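Local coordinates for ferredoxin (Trichomonas vaginalis, PDB 1L5P), which carries electrons on a [2Fe-2S] cluster, linking pyruvate:ferredoxin oxidoreductase to hydrogenase in the hydrogenosome, at residues 18-22 and 23-27. Numbering follows the deposited sequence.
Sequences DDQTL and FTVLT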
ATOM      1  N   ASP A  18       6.490  -8.149  -9.880  1.00 45.24           N
ATOM      2  CA  ASP A  18       7.556  -8.200  -8.884  1.00 43.70           C
ATOM      3  C   ASP A  18       8.303  -6.878  -8.802  1.00 40.50           C
ATOM      4  O   ASP A  18       8.613  -6.282  -9.829  1.00 37.13           O
ATOM      5  CB  ASP A  18       8.573  -9.279  -9.261  1.00 45.90           C
ATOM      6  CG  ASP A  18       8.280 -10.617  -8.619  1.00 49.69           C
ATOM      7  OD1 ASP A  18       7.568 -10.647  -7.590  1.00 54.84           O
ATOM      8  OD2 ASP A  18       8.768 -11.641  -9.146  1.00 50.65           O
ATOM      9  N   ASP A  19       8.591  -6.442  -7.578  1.00 39.85           N
ATOM     10  CA  ASP A  19       9.341  -5.216  -7.314  1.00 39.27           C
ATOM     11  C   ASP A  19       8.590  -3.915  -7.529  1.00 36.68           C
ATOM     12  O   ASP A  19       9.175  -2.841  -7.523  1.00 38.03           O
ATOM     13  CB  ASP A  19      10.636  -5.237  -8.118  1.00 41.28           C
ATOM     14  CG  ASP A  19      11.410  -6.535  -7.917  1.00 47.96           C
ATOM     15  OD1 ASP A  19      11.283  -7.143  -6.829  1.00 49.08           O
ATOM     16  OD2 ASP A  19      12.137  -6.957  -8.843  1.00 52.91           O
ATOM     17  N   GLN A  20       7.282  -4.023  -7.704  1.00 34.12           N
ATOM     18  CA  GLN A  20       6.431  -2.859  -7.889  1.00 31.07           C
ATOM     19  C   GLN A  20       5.938  -2.496  -6.495  1.00 30.13           C
ATOM     20  O   GLN A  20       5.720  -3.378  -5.673  1.00 30.42           O
ATOM     21  CB  GLN A  20       5.228  -3.216  -8.768  1.00 31.12           C
ATOM     22  CG  GLN A  20       5.346  -2.802 -10.220  1.00 29.95           C
ATOM     23  CD  GLN A  20       3.993  -2.634 -10.888  1.00 31.22           C
ATOM     24  OE1 GLN A  20       3.122  -3.501 -10.781  1.00 29.27           O
ATOM     25  NE2 GLN A  20       3.812  -1.515 -11.585  1.00 32.49           N
ATOM     26  N   THR A  21       5.769  -1.211  -6.212  1.00 29.12           N
ATOM     27  CA  THR A  21       5.272  -0.837  -4.898  1.00 27.27           C
ATOM     28  C   THR A  21       3.760  -0.786  -4.960  1.00 26.40           C
ATOM     29  O   THR A  21       3.184  -0.576  -6.024  1.00 26.42           O
ATOM     30  CB  THR A  21       5.766   0.538  -4.447  1.00 26.82           C
ATOM     31  OG1 THR A  21       5.161   1.550  -5.258  1.00 28.97           O
ATOM     32  CG2 THR A  21       7.274   0.622  -4.553  1.00 27.45           C
ATOM     33  N   LEU A  22       3.129  -0.980  -3.812  1.00 24.77           N
ATOM     34  CA  LEU A  22       1.690  -0.941  -3.724  1.00 24.90           C
ATOM     35  C   LEU A  22       1.206   0.414  -4.221  1.00 27.28           C
ATOM     36  O   LEU A  22       0.128   0.524  -4.821  1.00 28.55           O
ATOM     37  CB  LEU A  22       1.261  -1.140  -2.279  1.00 22.31           C
ATOM     38  CG  LEU A  22      -0.245  -1.246  -2.091  1.00 23.68           C
ATOM     39  CD1 LEU A  22      -0.754  -2.500  -2.788  1.00 20.12           C
ATOM     40  CD2 LEU A  22      -0.561  -1.269  -0.618  1.00 22.67           C
ATOM     41  N   PHE A  23       2.013   1.439  -3.956  1.00 26.12           N
ATOM     42  CA  PHE A  23       1.716   2.817  -4.350  1.00 25.25           C
ATOM     43  C   PHE A  23       1.590   2.898  -5.860  1.00 26.45           C
ATOM     44  O   PHE A  23       0.629   3.449  -6.389  1.00 26.97           O
ATOM     45  CB  PHE A  23       2.842   3.758  -3.881  1.00 22.99           C
ATOM     46  CG  PHE A  23       2.654   5.195  -4.293  1.00 15.89           C
ATOM     47  CD1 PHE A  23       1.791   6.032  -3.587  1.00 15.10           C
ATOM     48  CD2 PHE A  23       3.354   5.715  -5.377  1.00 14.19           C
ATOM     49  CE1 PHE A  23       1.632   7.379  -3.962  1.00 15.02           C
ATOM     50  CE2 PHE A  23       3.202   7.053  -5.758  1.00 12.66           C
ATOM     51  CZ  PHE A  23       2.339   7.887  -5.048  1.00 12.84           C
ATOM     52  N   THR A  24       2.581   2.349  -6.551  1.00 27.85           N
ATOM     53  CA  THR A  24       2.580   2.349  -7.998  1.00 29.89           C
ATOM     54  C   THR A  24       1.332   1.651  -8.498  1.00 30.18           C
ATOM     55  O   THR A  24       0.594   2.189  -9.311  1.00 31.38           O
ATOM     56  CB  THR A  24       3.793   1.611  -8.532  1.00 31.62           C
ATOM     57  OG1 THR A  24       4.976   2.251  -8.046  1.00 34.53           O
ATOM     58  CG2 THR A  24       3.795   1.621 -10.056  1.00 34.03           C
ATOM     59  N   VAL A  25       1.113   0.443  -7.997  1.00 29.43           N
ATOM     60  CA  VAL A  25      -0.034  -0.363  -8.364  1.00 29.05           C
ATOM     61  C   VAL A  25      -1.348   0.363  -8.082  1.00 28.66           C
ATOM     62  O   VAL A  25      -2.221   0.440  -8.945  1.00 29.33           O
ATOM     63  CB  VAL A  25       0.003  -1.693  -7.588  1.00 28.63           C
ATOM     64  CG1 VAL A  25      -1.333  -2.415  -7.696  1.00 28.47           C
ATOM     65  CG2 VAL A  25       1.145  -2.551  -8.114  1.00 25.04           C
ATOM     66  N   LEU A  26      -1.476   0.902  -6.876  1.00 27.93           N
ATOM     67  CA  LEU A  26      -2.687   1.607  -6.475  1.00 29.30           C
ATOM     68  C   LEU A  26      -2.940   2.889  -7.250  1.00 30.67           C
ATOM     69  O   LEU A  26      -4.044   3.115  -7.748  1.00 32.54           O
ATOM     70  CB  LEU A  26      -2.638   1.940  -4.983  1.00 28.18           C
ATOM     71  CG  LEU A  26      -2.793   0.768  -4.014  1.00 26.63           C
ATOM     72  CD1 LEU A  26      -2.951   1.306  -2.594  1.00 24.20           C
ATOM     73  CD2 LEU A  26      -3.999  -0.076  -4.416  1.00 23.60           C
ATOM     74  N   THR A  27      -1.918   3.733  -7.346  1.00 30.74           N
ATOM     75  CA  THR A  27      -2.065   5.001  -8.051  1.00 28.81           C
ATOM     76  C   THR A  27      -2.267   4.836  -9.551  1.00 29.29           C
ATOM     77  O   THR A  27      -3.036   5.585 -10.149  1.00 29.54           O
ATOM     78  CB  THR A  27      -0.856   5.940  -7.813  1.00 26.92           C
ATOM     79  OG1 THR A  27       0.356   5.256  -8.156  1.00 26.40           O
ATOM     80  CG2 THR A  27      -0.800   6.386  -6.367  1.00 22.10           C
TER
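Thr21 and Thr24 join their hydroxyls across the first turn of helix 22-27, the short helix that packs against the mixed sheet of this [2Fe-2S] ferredoxin fold, with Thr21 as its N-cap. Thr21 OG1 and Thr24 OG1 are hydrogen-bonded at 2.9 Å. With chi1 at 69°, Thr21 OG1 lies near both the N and C of its own backbone, which puts it beside Thr24 OG1. Val25 N donates to Thr21 O at 3.0 Å, with an N-H...O angle of 176°.

Gln20, extended beyond CG, crosses the side chains of Thr24 and Val25 at about a right angle. Its CB and CD graze Val25 CG2, and beyond CD the amide divides its contacts: OE1 approaches Val25 CG2 at 3.5 Å but is hydrogen-bonded to the backbone N of Glu17, while NE2 meets the methyl CG2 of Thr24. On the buried side, Leu22 CG packs 3.8 Å from Leu26 CD1; Leu22 touches Ile3 and Leu26 touches Ala5, both of strand 2-7.

The Phe23 side chain touches the [2Fe-2S] cluster and two of the cysteines that bind it, Cys47 and Cys78. Thr27 CG2 lies 3.5 Å above one face of the Phe23 ring, near the rim, and Phe23 O accepts hydrogen bonds from Thr27 N and Thr27 OG1, which reach it from opposite faces of its carbonyl plane.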